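Local coordinates for protein cysteine hydrolase (Pseudomonas syringae pv. phaseolicola 1448A, PDB 3IRV) that probably hydrolyses a substrate not yet identified, acting as a cysteine hydrolase of the isochorismatase family, at residues Y69-V74 / L95-P100; M30-C35 / E103-L108; F121-H126 / C153-R158; G146-V151 / A175-P180; T23-V28 / K55-A60. All blocks are in the same frame, centred on the assembly; numbering follows the deposited sequence. Where two conformers were deposited one is given.

Interaction 1 (Y69-V74 / L95-P100)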
# COMPACT_ATOMS: atom_id res chain seq x y z
N TYR A 69 -18.31 3.61 7.39
CA TYR A 69 -18.28 2.57 6.35
C TYR A 69 -17.67 3.15 5.09
O TYR A 69 -18.02 4.26 4.70
CB TYR A 69 -19.70 2.13 6.00
CG TYR A 69 -20.45 1.42 7.10
CD1 TYR A 69 -20.59 0.03 7.05
CD2 TYR A 69 -21.07 2.14 8.16
CE1 TYR A 69 -21.32 -0.66 8.04
CE2 TYR A 69 -21.78 1.46 9.16
CZ TYR A 69 -21.90 0.06 9.09
OH TYR A 69 -22.64 -0.58 10.09
N LEU A 70 -16.77 2.42 4.45
CA LEU A 70 -16.28 2.80 3.13
C LEU A 70 -17.05 1.97 2.10
O LEU A 70 -17.33 0.78 2.34
CB LEU A 70 -14.80 2.47 2.96
CG LEU A 70 -13.88 3.15 3.97
CD1 LEU A 70 -12.44 2.81 3.62
CD2 LEU A 70 -14.11 4.66 4.02
N ARG A 71 -17.39 2.59 0.98
CA ARG A 71 -17.97 1.86 -0.15
C ARG A 71 -17.21 2.21 -1.41
O ARG A 71 -16.95 3.40 -1.67
CB ARG A 71 -19.44 2.23 -0.35
CG ARG A 71 -20.31 1.99 0.89
CD ARG A 71 -21.82 2.23 0.59
NE ARG A 71 -22.03 3.58 0.05
CZ ARG A 71 -23.22 4.08 -0.28
NH1 ARG A 71 -24.30 3.34 -0.13
NH2 ARG A 71 -23.31 5.31 -0.79
N HIS A 72 -16.84 1.19 -2.20
CA HIS A 72 -16.21 1.42 -3.47
C HIS A 72 -17.32 1.56 -4.51
O HIS A 72 -18.03 0.59 -4.80
CB HIS A 72 -15.28 0.26 -3.82
CG HIS A 72 -14.35 0.55 -4.95
ND1 HIS A 72 -13.32 -0.30 -5.32
CD2 HIS A 72 -14.26 1.62 -5.78
CE1 HIS A 72 -12.65 0.23 -6.33
NE2 HIS A 72 -13.20 1.39 -6.63
N ILE A 73 -17.50 2.78 -5.01
CA ILE A 73 -18.63 3.11 -5.89
C ILE A 73 -18.13 4.11 -6.94
O ILE A 73 -17.44 5.10 -6.58
CB ILE A 73 -19.78 3.75 -5.10
CG1 ILE A 73 -20.39 2.75 -4.10
CG2 ILE A 73 -20.89 4.22 -6.06
CD1 ILE A 73 -21.60 3.31 -3.35
N VAL A 74 -18.48 3.86 -8.20
CA VAL A 74 -18.15 4.79 -9.31
C VAL A 74 -19.45 5.22 -10.01
O VAL A 74 -20.51 4.63 -9.78
CB VAL A 74 -17.16 4.17 -10.31
CG1 VAL A 74 -15.87 3.71 -9.60
CG2 VAL A 74 -17.82 2.96 -11.02
N LEU A 95 -19.51 -1.76 -10.23
CA LEU A 95 -19.40 -0.87 -9.07
C LEU A 95 -20.13 0.46 -9.31
O LEU A 95 -19.96 1.41 -8.56
CB LEU A 95 -17.92 -0.62 -8.68
CG LEU A 95 -17.13 -1.84 -8.17
CD1 LEU A 95 -15.71 -1.42 -7.82
CD2 LEU A 95 -17.75 -2.50 -6.95
N ALA A 96 -20.99 0.49 -10.33
CA ALA A 96 -21.77 1.69 -10.65
C ALA A 96 -22.72 2.03 -9.48
O ALA A 96 -23.26 1.13 -8.84
CB ALA A 96 -22.57 1.45 -11.91
N ARG A 97 -22.95 3.32 -9.23
CA ARG A 97 -23.83 3.68 -8.12
C ARG A 97 -25.21 3.02 -8.23
O ARG A 97 -25.79 2.63 -7.20
CB ARG A 97 -23.98 5.19 -7.96
CG ARG A 97 -24.67 5.59 -6.65
CD ARG A 97 -24.47 7.09 -6.36
NE ARG A 97 -23.07 7.44 -6.06
CZ ARG A 97 -22.51 7.30 -4.86
NH1 ARG A 97 -21.25 7.66 -4.66
NH2 ARG A 97 -23.20 6.79 -3.86
N HIS A 98 -25.72 2.83 -9.46
CA HIS A 98 -27.05 2.24 -9.65
C HIS A 98 -27.07 0.73 -9.44
O HIS A 98 -28.14 0.11 -9.39
CB HIS A 98 -27.58 2.57 -11.06
CG HIS A 98 -29.08 2.66 -11.14
ND1 HIS A 98 -29.93 1.74 -10.54
CD2 HIS A 98 -29.87 3.57 -11.74
CE1 HIS A 98 -31.18 2.08 -10.80
NE2 HIS A 98 -31.18 3.21 -11.50
N ASP A 99 -25.89 0.11 -9.32
CA ASP A 99 -25.84 -1.36 -9.18
C ASP A 99 -26.26 -1.79 -7.78
O ASP A 99 -25.67 -1.32 -6.81
CB ASP A 99 -24.43 -1.85 -9.45
CG ASP A 99 -24.03 -1.73 -10.92
OD1 ASP A 99 -24.92 -1.63 -11.81
OD2 ASP A 99 -22.81 -1.73 -11.20
N PRO A 100 -27.27 -2.67 -7.65
CA PRO A 100 -27.71 -3.08 -6.30
C PRO A 100 -26.59 -3.62 -5.40
O PRO A 100 -26.66 -3.48 -4.18
CB PRO A 100 -28.70 -4.23 -6.57
CG PRO A 100 -29.22 -3.96 -7.93
CD PRO A 100 -28.08 -3.32 -8.70
O HOH W 1 -19.50 7.73 -6.81
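Backbone bonds hold the contact at one end. Val74 N gives a nearly straight bond to Leu95 O (2.9 Å, 172° at the hydrogen), coming from above the carbonyl plane. Arg97 N returns a weak, bent bond to Val74 O. Together they bridge Val74 and Ala96, a single bridge just past the end of strand 66-72. Ala96 then starts a type I turn. Ala96 N is held by Asp99 OD2, and Asp99 N bonds to Ala96 O.

The apolar contact is a CH-pi arrangement. Leu95 CD1 sits over the centre of the His72 ring, 3.6 Å from its centroid. With CG anti to the backbone N (chi1 -166°), His72 presents one ring face to this methyl.

The charged groups lie on the other flank. Ile73 CG2 covers one face of the Arg97 guanidinium, 3.7 Å from CZ. Arg71 NH2 meets the edge of that guanidinium at Arg97 NH2, 3.4 Å away. These are two donors of like charge. Both arginines make salt bridges to Asp118, which would offset the repulsion.

Strand 66-72 lies between strands 23-28 and 115-119 in the parallel sheet. The loop 95-100, after helix 91-94, packs against its outgoing end.

Interaction 2 (M30-C35 / E103-L108)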
# COMPACT_ATOMS: atom_id res chain seq x y z
N MET A 30 -17.62 -3.56 2.92
CA MET A 30 -18.50 -4.71 3.20
C MET A 30 -19.81 -4.63 2.39
O MET A 30 -20.92 -4.59 2.93
CB MET A 30 -18.67 -4.94 4.71
CG MET A 30 -17.35 -5.42 5.39
SD MET A 30 -16.69 -7.01 4.79
CE MET A 30 -17.86 -8.12 5.70
N GLN A 31 -19.61 -4.66 1.07
CA GLN A 31 -20.67 -4.46 0.08
C GLN A 31 -21.08 -5.80 -0.49
O GLN A 31 -20.28 -6.78 -0.51
CB GLN A 31 -20.14 -3.57 -1.04
CG GLN A 31 -19.82 -2.13 -0.60
CD GLN A 31 -18.97 -1.42 -1.60
OE1 GLN A 31 -17.74 -1.44 -1.49
NE2 GLN A 31 -19.61 -0.81 -2.62
N LYS A 32 -22.32 -5.87 -1.01
CA LYS A 32 -22.81 -7.16 -1.55
C LYS A 32 -21.92 -7.73 -2.67
O LYS A 32 -21.76 -8.95 -2.78
CB LYS A 32 -24.25 -7.00 -2.04
CG LYS A 32 -25.19 -6.64 -0.91
CD LYS A 32 -26.58 -6.28 -1.41
CE LYS A 32 -27.57 -6.39 -0.29
NZ LYS A 32 -28.83 -5.62 -0.53
N VAL A 33 -21.33 -6.85 -3.49
CA VAL A 33 -20.48 -7.27 -4.59
C VAL A 33 -19.24 -8.10 -4.13
O VAL A 33 -18.76 -8.97 -4.88
CB VAL A 33 -20.09 -6.02 -5.44
CG1 VAL A 33 -19.23 -5.07 -4.62
CG2 VAL A 33 -19.43 -6.42 -6.76
N PHE A 34 -18.78 -7.86 -2.89
CA PHE A 34 -17.68 -8.64 -2.28
C PHE A 34 -18.15 -9.75 -1.35
O PHE A 34 -17.43 -10.73 -1.15
CB PHE A 34 -16.73 -7.73 -1.49
CG PHE A 34 -16.17 -6.61 -2.31
CD1 PHE A 34 -15.18 -6.85 -3.26
CD2 PHE A 34 -16.60 -5.29 -2.11
CE1 PHE A 34 -14.65 -5.80 -4.01
CE2 PHE A 34 -16.10 -4.25 -2.86
CZ PHE A 34 -15.13 -4.49 -3.82
N CYS A 35 -19.34 -9.60 -0.77
CA CYS A 35 -19.79 -10.48 0.30
C CYS A 35 -20.81 -11.55 -0.11
O CYS A 35 -20.95 -12.57 0.58
CB CYS A 35 -20.36 -9.67 1.46
SG CYS A 35 -19.11 -8.64 2.26
N GLU A 103 -24.36 -1.83 -2.39
CA GLU A 103 -24.87 -1.54 -1.04
C GLU A 103 -24.19 -2.39 0.02
O GLU A 103 -23.83 -3.55 -0.23
CB GLU A 103 -26.39 -1.78 -1.00
CG GLU A 103 -27.20 -0.96 -2.01
CD GLU A 103 -27.12 0.56 -1.78
OE1 GLU A 103 -26.88 1.02 -0.63
OE2 GLU A 103 -27.31 1.32 -2.78
N VAL A 104 -24.02 -1.81 1.21
CA VAL A 104 -23.51 -2.56 2.37
C VAL A 104 -24.46 -3.71 2.73
O VAL A 104 -25.69 -3.57 2.66
CB VAL A 104 -23.32 -1.63 3.59
CG1 VAL A 104 -22.93 -2.42 4.86
CG2 VAL A 104 -22.25 -0.54 3.26
N ILE A 105 -23.89 -4.87 3.07
CA ILE A 105 -24.70 -6.01 3.45
C ILE A 105 -25.62 -5.73 4.64
O ILE A 105 -25.27 -5.00 5.58
CB ILE A 105 -23.85 -7.27 3.74
CG1 ILE A 105 -22.83 -7.02 4.87
CG2 ILE A 105 -23.12 -7.70 2.49
CD1 ILE A 105 -22.10 -8.34 5.27
N GLU A 106 -26.81 -6.34 4.58
CA GLU A 106 -27.83 -6.10 5.62
C GLU A 106 -27.34 -6.51 7.01
O GLU A 106 -27.69 -5.87 8.01
CB GLU A 106 -29.14 -6.80 5.26
CG GLU A 106 -30.38 -6.24 6.00
CD GLU A 106 -30.59 -4.73 5.80
OE1 GLU A 106 -30.45 -4.24 4.65
OE2 GLU A 106 -30.91 -4.04 6.79
N ALA A 107 -26.50 -7.54 7.08
CA ALA A 107 -25.96 -7.99 8.37
C ALA A 107 -25.15 -6.91 9.07
O ALA A 107 -24.97 -6.97 10.31
CB ALA A 107 -25.13 -9.26 8.19
N LEU A 108 -24.68 -5.92 8.30
CA LEU A 108 -23.90 -4.82 8.85
C LEU A 108 -24.54 -3.46 8.53
O LEU A 108 -23.84 -2.45 8.48
CB LEU A 108 -22.44 -4.86 8.32
CG LEU A 108 -21.61 -6.09 8.70
CD1 LEU A 108 -20.28 -5.98 7.98
CD2 LEU A 108 -21.43 -6.18 10.21
O HOH W 2 -28.17 -4.16 2.05
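Two backbone bonds join the segments on either side of the Gln31-Val104 pair. Ile105 N reaches Met30 O at 3.0 Å, within the carbonyl plane. Lys32 N reaches Glu103 O at 2.9 Å, nearly along the C=O axis. The two CA atoms between them, of Gln31 and Val104, are only 4.1 Å apart, so the chains run close for a single bridge.

Side chains pack around this bridge. Ile105 CG1 takes the crowded position between N and carbonyl carbon (chi1 59°). This leaves CG2 beside the backbone N, where it meets Cys35 CB at 3.5 Å. Met30 is bent at chi2 and chi3, and its CB, CG and CE all approach Leu108 CD1, with CB closest at 3.8 Å. The extended Lys32 chain passes over the backbone, CG lying 3.4 Å from Glu103 O. Its NZ donates to water 2, which in turn donates to Val104 O.

Further out, Gln31 is fixed at both ends of its amide. NE2 bonds to Val102 O and OE1 to His72 N. Gln31 is also the N-cap of helix 32-35, and its O accepts from Phe34 N and Cys35 N. A single backbone bridge thus joins loop 103-108 to this short helix and its N-cap, just past the C-terminal end of strand 23-28, the side of a parallel alpha/beta sheet where active sites typically form.

Interaction 3 (F121-H126 / C153-R158). With PO4 (phosphate ion), chain C.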
# COMPACT_ATOMS: atom_id res chain seq x y z
N PHE A 121 -11.50 4.22 -5.80
CA PHE A 121 -10.40 3.29 -6.04
C PHE A 121 -10.24 2.46 -4.76
O PHE A 121 -11.25 2.13 -4.12
CB PHE A 121 -9.14 4.09 -6.39
CG PHE A 121 -8.31 3.52 -7.51
CD1 PHE A 121 -7.72 4.37 -8.45
CD2 PHE A 121 -8.13 2.15 -7.65
CE1 PHE A 121 -6.92 3.85 -9.50
CE2 PHE A 121 -7.33 1.64 -8.69
CZ PHE A 121 -6.74 2.49 -9.61
N TYR A 122 -9.02 2.13 -4.38
CA TYR A 122 -8.84 1.23 -3.23
C TYR A 122 -8.72 1.95 -1.88
O TYR A 122 -9.29 1.50 -0.87
CB TYR A 122 -7.61 0.32 -3.41
CG TYR A 122 -7.59 -0.41 -4.72
CD1 TYR A 122 -8.70 -1.14 -5.18
CD2 TYR A 122 -6.45 -0.37 -5.52
CE1 TYR A 122 -8.66 -1.82 -6.40
CE2 TYR A 122 -6.39 -1.05 -6.75
CZ TYR A 122 -7.49 -1.76 -7.18
OH TYR A 122 -7.40 -2.43 -8.38
N SER A 123 -7.94 3.02 -1.88
CA SER A 123 -7.61 3.78 -0.68
C SER A 123 -8.86 4.40 -0.07
O SER A 123 -9.61 5.09 -0.77
CB SER A 123 -6.70 4.94 -1.04
OG SER A 123 -6.44 5.73 0.09
N GLY A 124 -9.03 4.23 1.25
CA GLY A 124 -10.12 4.95 1.93
C GLY A 124 -9.84 6.42 2.14
O GLY A 124 -10.76 7.19 2.47
N PHE A 125 -8.56 6.82 1.96
CA PHE A 125 -8.12 8.21 2.21
C PHE A 125 -7.92 9.05 0.95
O PHE A 125 -8.23 10.25 0.96
CB PHE A 125 -6.78 8.24 2.96
CG PHE A 125 -6.93 8.04 4.43
CD1 PHE A 125 -7.33 9.09 5.25
CD2 PHE A 125 -6.71 6.78 5.00
CE1 PHE A 125 -7.48 8.90 6.63
CE2 PHE A 125 -6.87 6.57 6.37
CZ PHE A 125 -7.24 7.63 7.20
N HIS A 126 -7.36 8.47 -0.10
CA HIS A 126 -6.97 9.28 -1.25
C HIS A 126 -8.18 9.86 -2.00
O HIS A 126 -9.01 9.11 -2.52
CB HIS A 126 -6.08 8.51 -2.23
CG HIS A 126 -5.50 9.38 -3.31
ND1 HIS A 126 -4.45 10.23 -3.08
CD2 HIS A 126 -5.86 9.56 -4.61
CE1 HIS A 126 -4.16 10.89 -4.20
NE2 HIS A 126 -5.01 10.52 -5.13
N CYS A 153 -8.12 -2.66 2.34
CA CYS A 153 -7.81 -2.51 3.77
C CYS A 153 -6.37 -2.02 3.94
O CYS A 153 -6.13 -0.98 4.59
CB CYS A 153 -8.05 -3.83 4.53
SG CYS A 153 -9.75 -4.35 4.31
N GLU A 154 -5.41 -2.72 3.33
CA GLU A 154 -4.00 -2.31 3.46
C GLU A 154 -3.71 -0.93 2.88
O GLU A 154 -2.92 -0.18 3.43
CB GLU A 154 -3.05 -3.34 2.85
CG GLU A 154 -2.21 -4.01 3.87
CD GLU A 154 -0.97 -4.60 3.26
OE1 GLU A 154 -0.89 -5.82 3.12
OE2 GLU A 154 -0.08 -3.84 2.87
N THR A 155 -4.33 -0.57 1.75
CA THR A 155 -4.08 0.78 1.21
C THR A 155 -4.60 1.85 2.18
O THR A 155 -3.93 2.85 2.41
CB THR A 155 -4.65 0.98 -0.20
OG1 THR A 155 -4.21 -0.10 -1.03
CG2 THR A 155 -4.15 2.29 -0.80
N THR A 156 -5.78 1.62 2.75
CA THR A 156 -6.29 2.50 3.80
C THR A 156 -5.32 2.59 5.01
O THR A 156 -5.05 3.68 5.51
CB THR A 156 -7.70 2.05 4.21
OG1 THR A 156 -8.52 2.01 3.02
CG2 THR A 156 -8.31 3.00 5.27
N ILE A 157 -4.82 1.44 5.46
CA ILE A 157 -3.81 1.40 6.52
C ILE A 157 -2.52 2.16 6.16
O ILE A 157 -2.08 3.02 6.93
CB ILE A 157 -3.50 -0.06 6.87
CG1 ILE A 157 -4.74 -0.71 7.48
CG2 ILE A 157 -2.30 -0.16 7.83
CD1 ILE A 157 -4.63 -2.27 7.64
N ARG A 158 -1.92 1.88 4.99
CA ARG A 158 -0.70 2.60 4.55
C ARG A 158 -0.95 4.09 4.44
O ARG A 158 -0.17 4.90 4.94
CB ARG A 158 -0.26 2.08 3.19
CG ARG A 158 0.17 0.62 3.25
CD ARG A 158 0.47 0.09 1.87
NE ARG A 158 0.80 -1.34 1.89
CZ ARG A 158 1.93 -1.87 1.42
NH1 ARG A 158 2.86 -1.10 0.88
NH2 ARG A 158 2.13 -3.18 1.51
P PO4 C . -1.86 9.52 -0.63
O1 PO4 C . -3.26 10.10 -0.71
O2 PO4 C . -1.73 8.74 0.66
O3 PO4 C . -1.64 8.59 -1.82
O4 PO4 C . -0.79 10.59 -0.67
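This is a buried loop-to-helix contact. The loop after strand 115-119 rests on one side of helix 149-162. One hydrogen bond ties the two: Gly124 N to Thr156 OG1, 2.9 Å and bent (140°). Thr156 OG1 also bonds to Cys152 O, one turn back in the helix, so this hydroxyl is fixed from two sides. Gly124 has no side chain, which lets OG1 come close to its backbone.

Flanking contacts are apolar or edge-on. Thr155 CG2 packs on Ser123 CB at 3.7 Å. The Phe125 ring turns its CE2 edge to Thr156 O, 3.5 Å away. Ser123 OG shapes the loop by accepting from Phe125 N and His126 N, an ST turn and ST motif. It also hydrogen-bonds to Asp159 OD2 of helix 149-162. Beyond it, His126 ND1 bonds to phosphate O1 at 2.7 Å. His126 of the second subunit and Arg163 of both subunits hold the same ion, probably from the crystallisation liquor.

The helix packs against helix 189-204 through Ile157, while Phe121 and Tyr122 touch helix 83-87.

Interaction 4 (G146-V151 / A175-P180)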
# COMPACT_ATOMS: atom_id res chain seq x y z
N GLY A 146 -12.74 -5.31 7.40
CA GLY A 146 -13.41 -5.39 6.10
C GLY A 146 -12.65 -6.19 5.07
O GLY A 146 -12.02 -7.16 5.42
N THR A 147 -12.72 -5.78 3.79
CA THR A 147 -12.12 -6.57 2.70
C THR A 147 -11.71 -5.57 1.58
O THR A 147 -12.33 -4.51 1.48
CB THR A 147 -13.15 -7.66 2.19
OG1 THR A 147 -12.48 -8.70 1.46
CG2 THR A 147 -14.23 -7.03 1.28
N VAL A 148 -10.69 -5.85 0.74
CA VAL A 148 -9.81 -7.02 0.79
C VAL A 148 -8.54 -6.69 1.59
O VAL A 148 -7.96 -5.60 1.43
CB VAL A 148 -9.47 -7.50 -0.66
CG1 VAL A 148 -8.58 -8.73 -0.66
CG2 VAL A 148 -10.77 -7.77 -1.45
N THR A 149 -8.11 -7.62 2.44
CA THR A 149 -7.04 -7.35 3.40
C THR A 149 -5.87 -6.59 2.81
O THR A 149 -5.47 -5.55 3.35
CB THR A 149 -6.51 -8.65 4.04
OG1 THR A 149 -7.63 -9.35 4.63
CG2 THR A 149 -5.46 -8.35 5.11
N ASN A 150 -5.33 -7.11 1.71
CA ASN A 150 -4.07 -6.58 1.17
C ASN A 150 -4.30 -5.45 0.16
O ASN A 150 -3.33 -4.84 -0.32
CB ASN A 150 -3.27 -7.68 0.49
CG ASN A 150 -4.01 -8.29 -0.67
OD1 ASN A 150 -5.19 -8.68 -0.54
ND2 ASN A 150 -3.34 -8.42 -1.80
N VAL A 151 -5.56 -5.19 -0.17
CA VAL A 151 -5.86 -4.24 -1.23
C VAL A 151 -6.50 -3.01 -0.60
O VAL A 151 -5.77 -2.13 -0.15
CB VAL A 151 -6.69 -4.85 -2.37
CG1 VAL A 151 -6.77 -3.87 -3.53
CG2 VAL A 151 -6.07 -6.19 -2.87
N ALA A 175 -10.64 -9.73 5.55
CA ALA A 175 -10.77 -10.92 4.68
C ALA A 175 -9.96 -10.78 3.40
O ALA A 175 -10.12 -9.80 2.68
CB ALA A 175 -12.24 -11.12 4.31
N ALA A 176 -9.11 -11.78 3.11
CA ALA A 176 -8.30 -11.78 1.90
C ALA A 176 -8.87 -12.75 0.85
O ALA A 176 -9.71 -13.61 1.16
CB ALA A 176 -6.85 -12.15 2.23
N MET A 177 -8.39 -12.59 -0.38
CA MET A 177 -8.87 -13.43 -1.46
C MET A 177 -7.70 -14.17 -2.10
O MET A 177 -6.54 -13.76 -2.00
CB MET A 177 -9.64 -12.61 -2.50
CG MET A 177 -8.78 -11.75 -3.42
SD MET A 177 -9.76 -10.84 -4.64
CE MET A 177 -10.89 -12.10 -5.26
N ASP A 178 -8.01 -15.32 -2.71
CA ASP A 178 -7.02 -16.10 -3.48
C ASP A 178 -6.71 -15.34 -4.75
O ASP A 178 -7.57 -14.63 -5.24
CB ASP A 178 -7.63 -17.44 -3.91
CG ASP A 178 -8.07 -18.31 -2.73
OD1 ASP A 178 -7.23 -18.66 -1.88
OD2 ASP A 178 -9.26 -18.68 -2.68
N TYR A 179 -5.53 -15.53 -5.32
CA TYR A 179 -5.17 -14.96 -6.62
C TYR A 179 -4.82 -16.10 -7.56
O TYR A 179 -4.31 -17.11 -7.11
CB TYR A 179 -3.92 -14.08 -6.51
CG TYR A 179 -4.17 -12.72 -5.90
CD1 TYR A 179 -4.93 -11.77 -6.57
CD2 TYR A 179 -3.66 -12.40 -4.63
CE1 TYR A 179 -5.18 -10.51 -6.00
CE2 TYR A 179 -3.89 -11.14 -4.05
CZ TYR A 179 -4.64 -10.21 -4.75
OH TYR A 179 -4.87 -8.98 -4.18
N PRO A 180 -5.07 -15.92 -8.87
CA PRO A 180 -4.59 -16.93 -9.82
C PRO A 180 -3.07 -16.79 -9.98
O PRO A 180 -2.50 -15.78 -9.61
CB PRO A 180 -5.29 -16.56 -11.12
CG PRO A 180 -5.51 -15.08 -11.01
CD PRO A 180 -5.77 -14.81 -9.55
O HOH W 3 -6.35 -10.93 -1.40
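Thr147 has OG1 anti to its backbone N (chi1 -161°), and Asn150 has CG in the crowded position (chi1 61°). These torsions aim both polar ends at segment 175-180. The motif is a strand-to-helix turn of the parallel alpha/beta sheet, with a cis peptide between Thr147 and Val148, and Val148 as the N-cap of helix 149-162. In related cysteine hydrolases a cis peptide here precedes the helix bearing the nucleophilic cysteine.

Gly146 O receives Ala175 N nearly along its C=O axis (2.9 Å). Ala175 O then accepts twice, from Thr147 OG1 at 2.9 Å and from Thr149 N at 3.0 Å. Both donors lie above its carbonyl plane. Val148 CG1 packs on Met177 CG at 4.1 Å. Water 3 joins Met177 N to Asn150 OD1.

Tyr179 OH also bonds to Glu203 of the second subunit, so the contact reaches the dimer interface. Asn150 and Tyr179 meet tip to tip, their planes 80° apart, with Asn150 ND2 at the ring edge and 2.9 Å from Tyr179 OH.

Interaction 5 (T23-V28 / K55-A60)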
# COMPACT_ATOMS: atom_id res chain seq x y z
N THR A 23 -11.03 7.99 18.58
CA THR A 23 -10.96 6.73 17.84
C THR A 23 -12.14 6.58 16.88
O THR A 23 -13.25 7.03 17.19
CB THR A 23 -10.95 5.55 18.84
OG1 THR A 23 -9.85 5.73 19.73
CG2 THR A 23 -10.76 4.18 18.15
N ALA A 24 -11.91 5.97 15.72
CA ALA A 24 -13.01 5.58 14.85
C ALA A 24 -12.79 4.17 14.34
O ALA A 24 -11.65 3.74 14.16
CB ALA A 24 -13.10 6.50 13.67
N VAL A 25 -13.89 3.49 14.03
CA VAL A 25 -13.84 2.19 13.36
C VAL A 25 -14.12 2.42 11.89
O VAL A 25 -15.07 3.13 11.55
CB VAL A 25 -14.94 1.23 13.89
CG1 VAL A 25 -15.06 -0.05 13.03
CG2 VAL A 25 -14.67 0.92 15.37
N ILE A 26 -13.29 1.82 11.04
CA ILE A 26 -13.50 1.93 9.61
C ILE A 26 -13.83 0.54 9.04
O ILE A 26 -13.03 -0.41 9.14
CB ILE A 26 -12.30 2.54 8.88
CG1 ILE A 26 -11.89 3.87 9.52
CG2 ILE A 26 -12.62 2.73 7.39
CD1 ILE A 26 -10.64 4.47 8.92
N VAL A 27 -15.03 0.42 8.47
CA VAL A 27 -15.50 -0.85 7.90
C VAL A 27 -15.32 -0.77 6.38
O VAL A 27 -16.07 -0.06 5.68
CB VAL A 27 -16.99 -1.11 8.23
CG1 VAL A 27 -17.39 -2.47 7.71
CG2 VAL A 27 -17.26 -1.01 9.77
N VAL A 28 -14.30 -1.47 5.89
CA VAL A 28 -13.91 -1.31 4.49
C VAL A 28 -14.69 -2.23 3.55
O VAL A 28 -14.55 -3.47 3.61
CB VAL A 28 -12.40 -1.59 4.32
CG1 VAL A 28 -11.97 -1.33 2.86
CG2 VAL A 28 -11.58 -0.75 5.34
N LYS A 55 -20.03 -7.58 16.40
CA LYS A 55 -19.66 -7.36 17.81
C LYS A 55 -18.90 -6.05 17.99
O LYS A 55 -19.16 -5.29 18.92
CB LYS A 55 -18.83 -8.54 18.33
CG LYS A 55 -19.57 -9.86 18.38
CD LYS A 55 -18.65 -10.92 18.97
CE LYS A 55 -19.42 -12.16 19.41
NZ LYS A 55 -19.72 -13.03 18.24
N LEU A 56 -17.96 -5.79 17.08
CA LEU A 56 -17.17 -4.58 17.10
C LEU A 56 -18.05 -3.34 17.01
O LEU A 56 -17.87 -2.40 17.81
CB LEU A 56 -16.16 -4.56 15.95
CG LEU A 56 -15.35 -3.27 15.81
CD1 LEU A 56 -14.46 -3.01 17.05
CD2 LEU A 56 -14.52 -3.36 14.53
N LEU A 57 -19.00 -3.35 16.07
CA LEU A 57 -19.84 -2.16 15.85
C LEU A 57 -20.77 -1.92 17.05
O LEU A 57 -20.95 -0.79 17.48
CB LEU A 57 -20.61 -2.22 14.52
CG LEU A 57 -19.70 -2.39 13.29
CD1 LEU A 57 -20.49 -2.28 11.99
CD2 LEU A 57 -18.54 -1.40 13.30
N GLN A 58 -21.30 -3.00 17.62
CA GLN A 58 -22.13 -2.88 18.81
C GLN A 58 -21.33 -2.25 19.96
O GLN A 58 -21.83 -1.35 20.62
CB GLN A 58 -22.69 -4.25 19.17
CG GLN A 58 -23.51 -4.31 20.44
CD GLN A 58 -23.86 -5.74 20.82
OE1 GLN A 58 -23.00 -6.64 20.84
NE2 GLN A 58 -25.13 -5.97 21.13
N ALA A 59 -20.09 -2.70 20.16
CA ALA A 59 -19.27 -2.10 21.23
C ALA A 59 -18.89 -0.65 20.96
O ALA A 59 -18.93 0.19 21.85
CB ALA A 59 -18.04 -2.92 21.50
N ALA A 60 -18.56 -0.36 19.69
CA ALA A 60 -18.14 0.97 19.30
C ALA A 60 -19.28 1.97 19.53
O ALA A 60 -19.08 3.01 20.17
CB ALA A 60 -17.71 0.97 17.82
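Val25 and Val27 point from the same side of strand 23-28 toward helix 50-62, and Leu56, Leu57 and Ala60 meet them. The two elements belong to a beta-alpha-beta crossover: strand 23-28, helix 50-62 and the neighbouring parallel strand 66-72. The helix runs back nearly antiparallel to the strand, at 152°, with the short axes 9.9 Å apart.

Val25 carries most of the contact. Its CG1 is anti to the backbone N (chi1 171°) and meets two leucines at once. Leu56 comes tip to tip, CD2 to Val25 CG1 at 3.7 Å. Leu57 crosses obliquely, its CD2 also 3.7 Å from Val25 CG1. The two leucines get there by different torsions: CG is anti to the backbone N in Leu56, but anti to the carbonyl carbon in Leu57.

Two residues further on, Val27 points its CG2 tip to tip at Leu57. Thus Leu57 spans both valines, and it also reaches Tyr69 of strand 66-72. On the helix side, helix 210-220 packs against Leu56.

The packing is purely apolar and buried. Towards the start of the strand, the small Ala60 lets the helix backbone approach, and its CB lies 3.9 Å from Val25 CG2.

From the N terminus, interaction 5 opens first, on strand 23-28. Interaction 2 opens next, at 30-35, before interaction 5 closes at helix 50-62, so these two cross. Interaction 1 opens on strand 66-72, closes at 95-100 and lies wholly within the span of interaction 2, which closes at 103-108. Gln31 OE1 bonds to His72 N and links the two. Interaction 3 opens at 121-126 and interaction 4 at 146-151; 3 then closes at 153-158 and 4 at 175-180, so they cross, sharing helix 149-162. Thr147 N bonds to Val28 O, joining interactions 4 and 5. Interactions 5 and 1 tie helix 50-62 and loop 95-100 to neighbouring strands; interactions 3 and 4 both touch the second subunit.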